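Annexin B22 (Schistosoma mansoni, PDB 4MDU) binds acidic phospholipid membranes in a calcium-dependent manner, aggregates liposomes when calcium is present, and may give structural integrity to the worm's tegument. Local coordinates at residues S7-T12 against V107-M112; A40-L45 against Q72-S77; S165-M170 against A181-V186; I210-A215 against L249-E254; S292-W297 against Q325-A330. All coordinates share one frame; numbering follows the deposited sequence.

Interaction 1. Residues S7-T12 against V107-M112; sequences SEFGIT and VDTPYM. Unlike the reference sequence in segment 7-12: Glu8 (reference Gly).
An ST turn in the N-terminal loop that precedes helix 38-48 docks on the N-terminus of helix 109-122, the first helix of the second repeat, where Ser7, Glu8 and Phe9 meet Asp108, Thr109 and Pro110. The carboxylate of Asp108, the N-cap residue, is gripped through both oxygens. Its OD1 accepts from Ser7 OG at 2.8 Å on the syn lone pair, and its OD2 accepts from Glu8 N at 2.9 Å, also from the syn side and nearly straight (167°). Asp108 CG, anti to the backbone N (chi1 -167°), carries the carboxylate on the side of Ser7 and Glu8. Ser7 OG is used twice: while donating to Asp108 it accepts from Phe9 N at 3.0 Å, which closes the ST turn. Beyond the turn, Phe9 and Pro110 reach toward each other tip to tip, and Pro110 CD sits over the centre of one ring face, 3.7 Å from the Phe9 centroid, in a CH-pi contact. Thr109 CG2 comes obliquely to the same ring, 3.4 Å from Phe9 CE2. Asn68 bonds both Asp108 OD1 and the backbone N of Thr109, and Ala145 of helix 140-156 touches Glu8 and Phe9. Glu8 differs from the reference sequence, and its CB rests 3.9 Å from Pro110 CG. With donors from Ser7, Glu8 and Asn68, the carboxylate is probably stabilised in its ionised form, and bonds to both oxygens hold its rotation.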
# COMPACT_ATOMS: atom_id res chain seq x y z
N SER B 7 -20.37 17.12 -22.55
CA SER B 7 -19.62 16.25 -21.65
C SER B 7 -19.48 14.85 -22.25
O SER B 7 -20.45 14.29 -22.76
CB SER B 7 -20.30 16.14 -20.29
OG SER B 7 -19.74 15.06 -19.56
N GLU B 8 -18.27 14.28 -22.17
CA GLU B 8 -18.02 12.95 -22.68
C GLU B 8 -18.64 11.89 -21.78
O GLU B 8 -18.67 10.71 -22.13
CB GLU B 8 -16.52 12.70 -22.86
CG GLU B 8 -15.87 13.68 -23.83
CD GLU B 8 -16.58 13.74 -25.19
OE1 GLU B 8 -17.28 12.77 -25.56
OE2 GLU B 8 -16.43 14.77 -25.88
N PHE B 9 -19.16 12.33 -20.63
CA PHE B 9 -19.88 11.44 -19.74
C PHE B 9 -21.38 11.44 -20.00
O PHE B 9 -22.09 10.51 -19.62
CB PHE B 9 -19.60 11.79 -18.28
CG PHE B 9 -18.47 11.01 -17.66
CD1 PHE B 9 -17.59 10.29 -18.46
CD2 PHE B 9 -18.29 10.98 -16.28
CE1 PHE B 9 -16.55 9.57 -17.91
CE2 PHE B 9 -17.25 10.25 -15.72
CZ PHE B 9 -16.38 9.54 -16.55
N GLY B 10 -21.87 12.50 -20.64
CA GLY B 10 -23.31 12.67 -20.78
C GLY B 10 -23.96 13.25 -19.53
O GLY B 10 -23.31 13.45 -18.51
N ILE B 11 -25.27 13.50 -19.62
CA ILE B 11 -26.00 14.20 -18.56
C ILE B 11 -25.70 13.68 -17.17
O ILE B 11 -25.71 14.45 -16.20
CB ILE B 11 -27.52 14.18 -18.79
CG1 ILE B 11 -27.89 14.90 -20.09
CG2 ILE B 11 -28.23 14.84 -17.62
CD1 ILE B 11 -27.66 14.07 -21.34
N THR B 12 -25.43 12.39 -17.06
CA THR B 12 -25.13 11.80 -15.75
C THR B 12 -23.99 10.79 -15.79
O THR B 12 -23.54 10.38 -16.86
CB THR B 12 -26.36 11.08 -15.17
OG1 THR B 12 -26.65 9.91 -15.94
CG2 THR B 12 -27.56 12.00 -15.15
N VAL B 107 -13.50 21.37 -15.13
CA VAL B 107 -13.05 20.47 -16.17
C VAL B 107 -13.99 19.26 -16.24
O VAL B 107 -14.44 18.77 -15.20
CB VAL B 107 -11.60 20.05 -15.92
CG1 VAL B 107 -11.31 18.71 -16.56
CG2 VAL B 107 -10.66 21.13 -16.46
N ASP B 108 -14.30 18.82 -17.45
CA ASP B 108 -15.17 17.66 -17.65
C ASP B 108 -14.64 16.50 -16.83
O ASP B 108 -13.43 16.23 -16.81
CB ASP B 108 -15.22 17.29 -19.15
CG ASP B 108 -16.33 16.30 -19.48
OD1 ASP B 108 -17.32 16.22 -18.71
OD2 ASP B 108 -16.22 15.62 -20.54
N THR B 109 -15.53 15.80 -16.12
CA THR B 109 -15.11 14.71 -15.25
C THR B 109 -14.05 13.79 -15.86
O THR B 109 -13.02 13.54 -15.23
CB THR B 109 -16.28 13.84 -14.82
OG1 THR B 109 -17.27 14.67 -14.19
CG2 THR B 109 -15.83 12.77 -13.87
N PRO B 110 -14.30 13.26 -17.07
CA PRO B 110 -13.30 12.35 -17.66
C PRO B 110 -11.92 12.98 -17.84
O PRO B 110 -10.93 12.28 -17.64
CB PRO B 110 -13.92 11.97 -19.02
CG PRO B 110 -15.07 12.92 -19.24
CD PRO B 110 -15.54 13.32 -17.87
N TYR B 111 -11.83 14.25 -18.20
CA TYR B 111 -10.50 14.87 -18.33
C TYR B 111 -9.85 15.00 -16.95
O TYR B 111 -8.65 14.73 -16.74
CB TYR B 111 -10.63 16.25 -18.97
CG TYR B 111 -9.30 16.87 -19.35
CD1 TYR B 111 -8.63 17.72 -18.48
CD2 TYR B 111 -8.73 16.60 -20.58
CE1 TYR B 111 -7.41 18.28 -18.84
CE2 TYR B 111 -7.51 17.15 -20.94
CZ TYR B 111 -6.86 17.99 -20.07
OH TYR B 111 -5.66 18.54 -20.45
N MET B 112 -10.65 15.40 -15.99
CA MET B 112 -10.15 15.52 -14.63
C MET B 112 -9.58 14.18 -14.15
O MET B 112 -8.49 14.12 -13.60
CB MET B 112 -11.25 16.02 -13.69
CG MET B 112 -10.74 16.35 -12.31
SD MET B 112 -11.15 14.98 -11.25
CE MET B 112 -12.76 15.55 -10.80

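Interaction 2. Residues A40-L45 against Q72-S77; sequences ADAERL and QEICQS
Helices 40-45 and 72-77 cross at -71°, their axes 8.6 Å apart at the closest, with Ala42 and Ile74 nearest in backbone register. They belong to helices 38-48 and 68-82 of the first annexin repeat, a bundle of alpha-helices, and no hydrogen bond runs between the two segments. Ile74 carries the contact with two branches. Its CG1 stands anti to the carbonyl carbon (chi1 -63°), and CD1 at the end of that branch presses on Asp41 CB at 3.5 Å. The other branch, CG2, meets Leu45 CD1 at 3.6 Å, the two side chains crossing at about a right angle, and also lies 4.0 Å from the backbone N of Ala42. Ala42, with only a methyl, stands at the closest CA approach, consistent with the close crossing. The carboxylate of Asp41 turns its charge to other partners: OD1 lies at the in-plane edge of the Arg44 guanidinium, 3.1 Å from NH1, and OD2 forms a salt bridge with Arg66. Ile62 of helix 56-63 touches Asp41 and Leu45, while Phe36 packs on Asp41 and Ile74. Leu45 comes within about 5 Å of Met49, a calcium ligand, measured between side chains. One helical turn after Ile74, Ser77 OG rests 3.7 Å from Ala42 CB.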
# COMPACT_ATOMS: atom_id res chain seq x y z
N ALA B 40 -27.97 31.90 -17.20
CA ALA B 40 -28.15 32.66 -15.97
C ALA B 40 -26.98 32.45 -15.02
O ALA B 40 -26.49 33.39 -14.40
CB ALA B 40 -29.46 32.29 -15.29
N ASP B 41 -26.52 31.21 -14.91
CA ASP B 41 -25.36 30.92 -14.07
C ASP B 41 -24.11 31.56 -14.64
O ASP B 41 -23.31 32.14 -13.90
CB ASP B 41 -25.17 29.41 -13.93
CG ASP B 41 -26.12 28.82 -12.91
OD1 ASP B 41 -26.48 29.54 -11.97
OD2 ASP B 41 -26.49 27.64 -13.06
N ALA B 42 -23.94 31.44 -15.95
CA ALA B 42 -22.85 32.11 -16.66
C ALA B 42 -22.82 33.60 -16.31
O ALA B 42 -21.77 34.13 -15.94
CB ALA B 42 -23.00 31.92 -18.18
N GLU B 43 -23.96 34.27 -16.44
CA GLU B 43 -24.06 35.69 -16.13
C GLU B 43 -23.58 35.95 -14.72
O GLU B 43 -22.74 36.81 -14.49
CB GLU B 43 -25.50 36.20 -16.28
CG GLU B 43 -25.90 36.58 -17.69
CD GLU B 43 -27.19 37.39 -17.74
OE1 GLU B 43 -27.75 37.69 -16.66
OE2 GLU B 43 -27.65 37.73 -18.85
N ARG B 44 -24.13 35.19 -13.77
CA ARG B 44 -23.80 35.36 -12.36
C ARG B 44 -22.31 35.17 -12.09
O ARG B 44 -21.70 35.95 -11.35
CB ARG B 44 -24.64 34.45 -11.47
CG ARG B 44 -26.11 34.84 -11.45
CD ARG B 44 -26.88 34.08 -10.38
NE ARG B 44 -28.32 34.07 -10.63
CZ ARG B 44 -28.97 33.06 -11.20
NH1 ARG B 44 -28.31 31.96 -11.57
NH2 ARG B 44 -30.28 33.14 -11.39
N LEU B 45 -21.72 34.13 -12.68
CA LEU B 45 -20.29 33.93 -12.54
C LEU B 45 -19.57 35.15 -13.10
O LEU B 45 -18.66 35.69 -12.46
CB LEU B 45 -19.83 32.66 -13.25
CG LEU B 45 -20.30 31.36 -12.58
CD1 LEU B 45 -20.07 30.13 -13.45
CD2 LEU B 45 -19.65 31.21 -11.20
N GLN B 72 -20.29 22.00 -17.22
CA GLN B 72 -19.89 22.06 -18.62
C GLN B 72 -20.88 22.85 -19.46
O GLN B 72 -20.49 23.65 -20.31
CB GLN B 72 -19.70 20.64 -19.17
CG GLN B 72 -18.59 19.90 -18.43
CD GLN B 72 -17.27 20.65 -18.48
OE1 GLN B 72 -16.70 20.82 -19.55
NE2 GLN B 72 -16.81 21.11 -17.33
N GLU B 73 -22.18 22.67 -19.19
CA GLU B 73 -23.18 23.52 -19.83
C GLU B 73 -22.87 24.97 -19.54
O GLU B 73 -23.07 25.83 -20.39
CB GLU B 73 -24.57 23.19 -19.33
CG GLU B 73 -25.16 21.94 -19.91
CD GLU B 73 -26.29 22.25 -20.85
OE1 GLU B 73 -27.46 22.26 -20.39
OE2 GLU B 73 -26.02 22.51 -22.04
N ILE B 74 -22.38 25.25 -18.34
CA ILE B 74 -22.10 26.63 -17.96
C ILE B 74 -20.87 27.15 -18.71
O ILE B 74 -20.89 28.27 -19.22
CB ILE B 74 -21.92 26.81 -16.45
CG1 ILE B 74 -23.23 26.47 -15.73
CG2 ILE B 74 -21.50 28.25 -16.13
CD1 ILE B 74 -23.12 26.53 -14.22
N CYS B 75 -19.81 26.34 -18.76
CA CYS B 75 -18.63 26.67 -19.55
C CYS B 75 -19.02 27.10 -20.96
O CYS B 75 -18.60 28.16 -21.44
CB CYS B 75 -17.69 25.46 -19.64
SG CYS B 75 -16.81 25.09 -18.11
N GLN B 76 -19.81 26.27 -21.63
CA GLN B 76 -20.22 26.53 -23.00
C GLN B 76 -20.97 27.86 -23.10
O GLN B 76 -20.62 28.73 -23.90
CB GLN B 76 -21.10 25.40 -23.52
CG GLN B 76 -21.60 25.62 -24.94
CD GLN B 76 -22.70 24.65 -25.34
OE1 GLN B 76 -23.71 24.52 -24.64
NE2 GLN B 76 -22.50 23.96 -26.45
N SER B 77 -21.99 28.02 -22.27
CA SER B 77 -22.82 29.20 -22.31
C SER B 77 -21.97 30.45 -22.10
O SER B 77 -22.10 31.42 -22.83
CB SER B 77 -23.92 29.12 -21.25
OG SER B 77 -24.62 30.34 -21.17

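Interaction 3. Residues S165-M170 against A181-V186; sequences SLVTDM and ALLSLV
Met170, just past the end of helix 166-169, sends its side chain across to helix 181-186. From CB the chain runs to CG, anti to the carbonyl carbon (chi1 -64°), and on to SD, anti to CA about the CB-CG bond (chi2 180°). The sulphur is the first atom to meet the other helix: SD lies 3.5 Å from Val186 CG2, the two side chains reaching toward each other tip to tip, and 3.9 Å from Leu183 CD1. A bend at chi3 (63°) then puts CE among three residues. The methyl touches Leu183 CD1 at 3.7 Å, Leu182 CG at 3.9 Å and the same Val186 CG2. Both segments belong to the second annexin repeat, and the contact joins its short helix 166-169 to helix 177-187, bridging the loop that carries the calcium ligands Lys171, Glu173 and Thr174. Val167 packs beside the methionine with both methyls. CG2 approaches Val186 CG1 at 3.5 Å as the two valines slide past each other in opposite directions, while CG1 meets Leu183 CD1 at 3.9 Å. Leu166 is more distant, its CD2 at 4.2 Å from Val186 CG1. Every contact across the segments is apolar. Phe135 of helix 128-136 packs against Met170 and Val186, and Met143 of helix 140-156 touches Leu166 and Val186. Leu183 also lies about 4 Å, side chain to side chain, from Glu173.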
# COMPACT_ATOMS: atom_id res chain seq x y z
N SER B 165 -1.08 5.94 -25.41
CA SER B 165 -2.39 5.96 -24.76
C SER B 165 -2.33 5.60 -23.27
O SER B 165 -1.26 5.31 -22.73
CB SER B 165 -3.30 4.95 -25.45
OG SER B 165 -3.08 3.67 -24.88
N LEU B 166 -3.49 5.60 -22.62
CA LEU B 166 -3.57 5.22 -21.22
C LEU B 166 -2.94 3.85 -20.99
O LEU B 166 -2.13 3.68 -20.09
CB LEU B 166 -5.03 5.25 -20.71
CG LEU B 166 -5.29 4.80 -19.26
CD1 LEU B 166 -4.54 5.68 -18.25
CD2 LEU B 166 -6.78 4.79 -18.94
N VAL B 167 -3.31 2.86 -21.80
CA VAL B 167 -2.76 1.52 -21.61
C VAL B 167 -1.25 1.46 -21.85
O VAL B 167 -0.53 0.72 -21.17
CB VAL B 167 -3.47 0.45 -22.48
CG1 VAL B 167 -2.82 -0.90 -22.26
CG2 VAL B 167 -4.94 0.36 -22.12
N THR B 168 -0.77 2.24 -22.81
CA THR B 168 0.67 2.35 -23.05
C THR B 168 1.41 2.67 -21.76
O THR B 168 2.50 2.15 -21.50
CB THR B 168 1.02 3.48 -24.03
OG1 THR B 168 0.03 3.58 -25.06
CG2 THR B 168 2.38 3.23 -24.64
N ASP B 169 0.83 3.56 -20.97
CA ASP B 169 1.50 4.07 -19.78
C ASP B 169 1.41 3.12 -18.59
O ASP B 169 2.27 3.12 -17.70
CB ASP B 169 0.93 5.44 -19.41
CG ASP B 169 1.47 6.54 -20.31
OD1 ASP B 169 2.40 6.25 -21.09
OD2 ASP B 169 0.98 7.68 -20.24
N MET B 170 0.37 2.29 -18.59
CA MET B 170 0.19 1.33 -17.51
C MET B 170 1.25 0.25 -17.53
O MET B 170 1.93 0.04 -18.53
CB MET B 170 -1.20 0.70 -17.59
CG MET B 170 -2.26 1.74 -17.36
SD MET B 170 -3.91 1.10 -17.43
CE MET B 170 -3.90 -0.07 -16.06
N ALA B 181 -5.11 -7.61 -13.57
CA ALA B 181 -6.47 -7.23 -13.16
C ALA B 181 -6.73 -5.77 -13.46
O ALA B 181 -7.80 -5.40 -13.94
CB ALA B 181 -6.69 -7.51 -11.66
N LEU B 182 -5.73 -4.93 -13.19
CA LEU B 182 -5.83 -3.50 -13.48
C LEU B 182 -6.17 -3.29 -14.96
O LEU B 182 -7.10 -2.57 -15.29
CB LEU B 182 -4.52 -2.80 -13.13
CG LEU B 182 -4.59 -1.40 -12.51
CD1 LEU B 182 -5.57 -1.39 -11.38
CD2 LEU B 182 -3.19 -0.96 -12.02
N LEU B 183 -5.40 -3.95 -15.83
CA LEU B 183 -5.64 -3.92 -17.28
C LEU B 183 -7.02 -4.40 -17.69
O LEU B 183 -7.59 -3.89 -18.66
CB LEU B 183 -4.59 -4.76 -18.02
CG LEU B 183 -3.39 -4.06 -18.66
CD1 LEU B 183 -3.64 -2.56 -18.82
CD2 LEU B 183 -2.14 -4.32 -17.84
N SER B 184 -7.57 -5.39 -16.99
CA SER B 184 -8.90 -5.88 -17.33
C SER B 184 -9.97 -4.82 -17.09
O SER B 184 -10.90 -4.69 -17.88
CB SER B 184 -9.25 -7.17 -16.57
OG SER B 184 -9.61 -6.90 -15.23
N LEU B 185 -9.83 -4.04 -16.02
CA LEU B 185 -10.74 -2.93 -15.83
C LEU B 185 -10.62 -1.93 -16.98
O LEU B 185 -11.62 -1.44 -17.51
CB LEU B 185 -10.50 -2.21 -14.48
CG LEU B 185 -10.76 -3.00 -13.20
CD1 LEU B 185 -10.54 -2.13 -11.96
CD2 LEU B 185 -12.17 -3.62 -13.19
N VAL B 186 -9.39 -1.59 -17.34
CA VAL B 186 -9.18 -0.61 -18.40
C VAL B 186 -9.64 -1.17 -19.77
O VAL B 186 -9.97 -0.42 -20.68
CB VAL B 186 -7.72 -0.16 -18.43
CG1 VAL B 186 -7.45 0.70 -19.65
CG2 VAL B 186 -7.40 0.63 -17.14

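Interaction 4. Residues I210-A215 against L249-E254; sequences INHELA and LYLTSE
Leu251 lays its CD2 over one face of the His212 ring, 3.8 Å from ND1 and offset toward the rim, in a CH-pi contact with the methyl 4.1 Å from the ring centroid. The two side chains cross at about a right angle, and Leu251 CD1 also approaches the ring, 3.9 Å from His212 ND1. Leu251 CG, anti to the backbone N (chi1 178°), is carried toward the first turn of helix 212-224. There CD2 is surrounded: Ile210 CD1 comes to 3.9 Å, Ala215 CB to 3.8 Å, and His212 CA and the carbonyl O of Asn211 lie close by. This contact joins the first turn of helix 212-224 to helix 246-260 within the third annexin repeat, away from the calcium ligands. The turn is capped by Asn211, the N-cap residue, whose OD1 accepts from Leu214 N at 2.8 Å, the donor standing well above the carbonyl plane. Asn211 N in turn bonds Gln248 OE1, a polar tie from the cap residue to helix 246-260. Further along, Ala215 and Thr252 make the closest backbone approach, with Ala215 CB 3.7 Å from Thr252 OG1. The hydroxyl bonds Gln248 O; against the methyl of Ala215 it makes only a van der Waals contact. No hydrogen bond crosses between the two segments, so the attraction is largely dispersive, a leucine methyl shared among histidine, isoleucine and alanine.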
# COMPACT_ATOMS: atom_id res chain seq x y z
N ILE B 210 -30.24 -9.57 -12.07
CA ILE B 210 -29.16 -10.48 -11.69
C ILE B 210 -29.42 -11.91 -12.20
O ILE B 210 -30.49 -12.19 -12.71
CB ILE B 210 -28.96 -10.49 -10.18
CG1 ILE B 210 -30.30 -10.71 -9.47
CG2 ILE B 210 -28.29 -9.17 -9.73
CD1 ILE B 210 -30.22 -10.63 -7.93
N ASN B 211 -28.42 -12.78 -12.08
CA ASN B 211 -28.50 -14.14 -12.62
C ASN B 211 -28.06 -15.16 -11.58
O ASN B 211 -26.87 -15.34 -11.34
CB ASN B 211 -27.63 -14.28 -13.88
CG ASN B 211 -27.74 -15.66 -14.54
OD1 ASN B 211 -27.92 -16.69 -13.88
ND2 ASN B 211 -27.62 -15.69 -15.87
N HIS B 212 -29.03 -15.85 -10.98
CA HIS B 212 -28.76 -16.76 -9.88
C HIS B 212 -27.86 -17.92 -10.32
O HIS B 212 -26.95 -18.34 -9.59
CB HIS B 212 -30.08 -17.26 -9.27
CG HIS B 212 -30.94 -16.15 -8.75
ND1 HIS B 212 -30.99 -15.80 -7.42
CD2 HIS B 212 -31.77 -15.28 -9.39
CE1 HIS B 212 -31.81 -14.78 -7.26
NE2 HIS B 212 -32.30 -14.45 -8.44
N GLU B 213 -28.09 -18.40 -11.53
CA GLU B 213 -27.35 -19.53 -12.06
C GLU B 213 -25.88 -19.14 -12.32
O GLU B 213 -24.95 -19.91 -12.04
CB GLU B 213 -28.05 -20.05 -13.32
CG GLU B 213 -27.35 -21.19 -14.03
CD GLU B 213 -28.00 -21.51 -15.37
OE1 GLU B 213 -29.15 -21.08 -15.61
OE2 GLU B 213 -27.35 -22.18 -16.19
N LEU B 214 -25.67 -17.95 -12.85
CA LEU B 214 -24.32 -17.43 -13.06
C LEU B 214 -23.59 -17.23 -11.72
O LEU B 214 -22.40 -17.53 -11.61
CB LEU B 214 -24.38 -16.10 -13.83
CG LEU B 214 -23.06 -15.34 -13.94
CD1 LEU B 214 -21.97 -16.22 -14.56
CD2 LEU B 214 -23.26 -14.06 -14.75
N ALA B 215 -24.30 -16.71 -10.73
CA ALA B 215 -23.70 -16.48 -9.41
C ALA B 215 -23.24 -17.79 -8.78
O ALA B 215 -22.15 -17.87 -8.22
CB ALA B 215 -24.67 -15.76 -8.50
N LEU B 249 -22.49 -9.14 -8.35
CA LEU B 249 -21.44 -9.43 -7.36
C LEU B 249 -22.06 -9.62 -5.99
O LEU B 249 -21.68 -10.51 -5.23
CB LEU B 249 -20.44 -8.29 -7.28
CG LEU B 249 -19.10 -8.56 -7.93
CD1 LEU B 249 -18.16 -7.39 -7.70
CD2 LEU B 249 -18.54 -9.84 -7.36
N TYR B 250 -23.01 -8.75 -5.68
CA TYR B 250 -23.70 -8.86 -4.42
C TYR B 250 -24.36 -10.24 -4.30
O TYR B 250 -24.10 -10.99 -3.36
CB TYR B 250 -24.74 -7.77 -4.28
CG TYR B 250 -25.45 -7.88 -2.97
CD1 TYR B 250 -24.80 -7.54 -1.79
CD2 TYR B 250 -26.73 -8.38 -2.89
CE1 TYR B 250 -25.44 -7.65 -0.56
CE2 TYR B 250 -27.38 -8.50 -1.67
CZ TYR B 250 -26.73 -8.13 -0.51
OH TYR B 250 -27.36 -8.25 0.70
N LEU B 251 -25.22 -10.56 -5.26
CA LEU B 251 -25.81 -11.89 -5.29
C LEU B 251 -24.74 -12.96 -5.13
O LEU B 251 -24.91 -13.91 -4.36
CB LEU B 251 -26.58 -12.13 -6.58
CG LEU B 251 -27.20 -13.52 -6.71
CD1 LEU B 251 -28.22 -13.75 -5.59
CD2 LEU B 251 -27.83 -13.71 -8.10
N THR B 252 -23.62 -12.80 -5.84
CA THR B 252 -22.55 -13.79 -5.81
C THR B 252 -21.99 -13.89 -4.41
O THR B 252 -21.65 -14.98 -3.92
CB THR B 252 -21.41 -13.44 -6.80
OG1 THR B 252 -21.95 -13.35 -8.12
CG2 THR B 252 -20.36 -14.52 -6.81
N SER B 253 -21.90 -12.75 -3.76
CA SER B 253 -21.40 -12.74 -2.40
C SER B 253 -22.34 -13.53 -1.49
O SER B 253 -21.89 -14.37 -0.72
CB SER B 253 -21.22 -11.30 -1.91
OG SER B 253 -20.75 -11.31 -0.58
N GLU B 254 -23.65 -13.28 -1.58
CA GLU B 254 -24.62 -13.99 -0.74
C GLU B 254 -24.55 -15.49 -0.95
O GLU B 254 -24.45 -16.28 0.01
CB GLU B 254 -26.04 -13.51 -1.00
CG GLU B 254 -26.28 -12.02 -0.74
CD GLU B 254 -26.33 -11.68 0.74
OE1 GLU B 254 -27.44 -11.74 1.33
OE2 GLU B 254 -25.28 -11.34 1.31

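Interaction 5. Residues S292-W297 against Q325-A330; sequences SLIAEW and QDIMDA
Apolar contacts between Ile294, Ala295, Ile327 and Ala330 carry this crossing of helices 290-301 and 324-335 in the fourth annexin repeat. The segment axes pass 8.1 Å apart at a crossing angle of -74°. Ile327 sends CD1 against Ile294, 3.8 Å from CG2 and 3.9 Å from CB, the two side chains lying aslant to one another. Its other branch, CG2, anti to the backbone N, rests against Ala295, 3.9 Å from the backbone N of that alanine. The alanine methyls meet more loosely, Ala295 CB lying 4.3 Å from Ala330 CB. Side chain against backbone forms the second group: Ala295 CB sits 3.9 Å from Ile327 O, and Ala330 CB the same distance from Ser292 N. Salt bridges leave the contact instead of crossing it. Glu296 pairs with Arg285, while Asp326 and Asp329 both bind Arg27 of the N-terminal segment. Arg319 of helix 311-320 packs on both isoleucines. Ala295 lies about 8 Å from the calcium ligand Met302, between side chains. With no hydrogen bond between the two segments, cohesion here rests on van der Waals contact and burial of the isoleucines, with an alanine in each of the nearest CA pairs, Ser292-Ala330 and Ala295-Ile327, consistent with the short axis distance.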
# COMPACT_ATOMS: atom_id res chain seq x y z
N SER B 292 -19.31 2.49 3.15
CA SER B 292 -18.21 2.33 4.09
C SER B 292 -16.87 2.42 3.39
O SER B 292 -15.96 3.07 3.88
CB SER B 292 -18.29 0.99 4.82
OG SER B 292 -19.46 0.92 5.59
N LEU B 293 -16.75 1.73 2.25
CA LEU B 293 -15.52 1.72 1.46
C LEU B 293 -15.04 3.12 1.11
O LEU B 293 -13.86 3.43 1.27
CB LEU B 293 -15.70 0.93 0.15
CG LEU B 293 -14.54 1.14 -0.85
CD1 LEU B 293 -13.29 0.38 -0.44
CD2 LEU B 293 -14.95 0.71 -2.26
N ILE B 294 -15.93 3.95 0.60
CA ILE B 294 -15.52 5.29 0.20
C ILE B 294 -15.37 6.21 1.44
O ILE B 294 -14.59 7.15 1.43
CB ILE B 294 -16.44 5.87 -0.88
CG1 ILE B 294 -16.52 4.90 -2.07
CG2 ILE B 294 -15.91 7.22 -1.38
CD1 ILE B 294 -17.42 5.38 -3.18
N ALA B 295 -16.10 5.91 2.51
CA ALA B 295 -15.93 6.70 3.74
C ALA B 295 -14.52 6.50 4.24
O ALA B 295 -13.87 7.45 4.66
CB ALA B 295 -16.95 6.30 4.83
N GLU B 296 -14.03 5.26 4.15
CA GLU B 296 -12.65 4.96 4.55
C GLU B 296 -11.64 5.59 3.60
O GLU B 296 -10.60 6.09 4.03
CB GLU B 296 -12.41 3.45 4.62
CG GLU B 296 -13.33 2.75 5.59
CD GLU B 296 -13.29 1.25 5.44
OE1 GLU B 296 -12.31 0.75 4.85
OE2 GLU B 296 -14.24 0.59 5.90
N TRP B 297 -11.95 5.58 2.31
CA TRP B 297 -11.08 6.25 1.35
C TRP B 297 -10.95 7.73 1.69
O TRP B 297 -9.86 8.29 1.68
CB TRP B 297 -11.63 6.11 -0.06
CG TRP B 297 -11.43 4.77 -0.69
CD1 TRP B 297 -10.80 3.68 -0.15
CD2 TRP B 297 -11.84 4.37 -2.01
NE1 TRP B 297 -10.82 2.63 -1.04
CE2 TRP B 297 -11.44 3.03 -2.19
CE3 TRP B 297 -12.52 5.03 -3.05
CZ2 TRP B 297 -11.69 2.33 -3.37
CZ3 TRP B 297 -12.75 4.34 -4.24
CH2 TRP B 297 -12.34 2.99 -4.38
N GLN B 325 -24.12 11.53 -0.03
CA GLN B 325 -24.91 11.54 1.20
C GLN B 325 -24.85 10.21 1.95
O GLN B 325 -24.71 10.19 3.17
CB GLN B 325 -26.36 11.93 0.94
CG GLN B 325 -27.16 12.13 2.23
CD GLN B 325 -26.67 13.32 3.03
OE1 GLN B 325 -26.41 13.21 4.24
NE2 GLN B 325 -26.54 14.47 2.37
N ASP B 326 -24.94 9.10 1.23
CA ASP B 326 -24.89 7.80 1.87
C ASP B 326 -23.51 7.55 2.43
O ASP B 326 -23.35 6.90 3.46
CB ASP B 326 -25.29 6.69 0.89
CG ASP B 326 -26.77 6.74 0.55
OD1 ASP B 326 -27.13 6.64 -0.64
OD2 ASP B 326 -27.58 6.90 1.48
N ILE B 327 -22.50 8.08 1.74
CA ILE B 327 -21.13 7.97 2.20
C ILE B 327 -20.93 8.82 3.47
O ILE B 327 -20.18 8.45 4.37
CB ILE B 327 -20.16 8.45 1.10
CG1 ILE B 327 -20.18 7.46 -0.08
CG2 ILE B 327 -18.75 8.65 1.65
CD1 ILE B 327 -19.63 8.06 -1.37
N MET B 328 -21.60 9.96 3.53
CA MET B 328 -21.53 10.82 4.71
C MET B 328 -22.12 10.11 5.94
O MET B 328 -21.51 10.12 7.01
CB MET B 328 -22.22 12.16 4.45
CG MET B 328 -21.37 13.11 3.61
SD MET B 328 -22.32 14.47 2.90
CE MET B 328 -23.12 15.15 4.34
N ASP B 329 -23.27 9.47 5.78
CA ASP B 329 -23.86 8.74 6.90
C ASP B 329 -22.92 7.66 7.40
O ASP B 329 -22.67 7.55 8.60
CB ASP B 329 -25.20 8.13 6.51
CG ASP B 329 -26.24 9.18 6.18
OD1 ASP B 329 -25.98 10.38 6.42
OD2 ASP B 329 -27.31 8.81 5.67
N ALA B 330 -22.39 6.86 6.47
CA ALA B 330 -21.44 5.81 6.82
C ALA B 330 -20.22 6.40 7.53
O ALA B 330 -19.73 5.84 8.51
CB ALA B 330 -21.03 5.03 5.60

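In the fold
Interactions 2, 3, 4 and 5 each tie helices within one annexin repeat, the first to the fourth in order, whereas interaction 1 brings the N-terminal segment onto the start of the second. Interactions 2 and 5 are the same kind of crossing in repeats one and four, with centres about 31 Å apart. Interactions 1 and 2 touch, Gln72 NE2 lying 3.4 Å from Asp108 N, and the helices of interaction 2 fall between the segments of interaction 1 in sequence. Interactions 2 and 4 stand farthest apart, about 45 Å between centres. Calcium ligands border interaction 3 most closely, with the side chain of Leu166 about 4 Å from that of Met121; interactions 1 and 4 lie away from such sites.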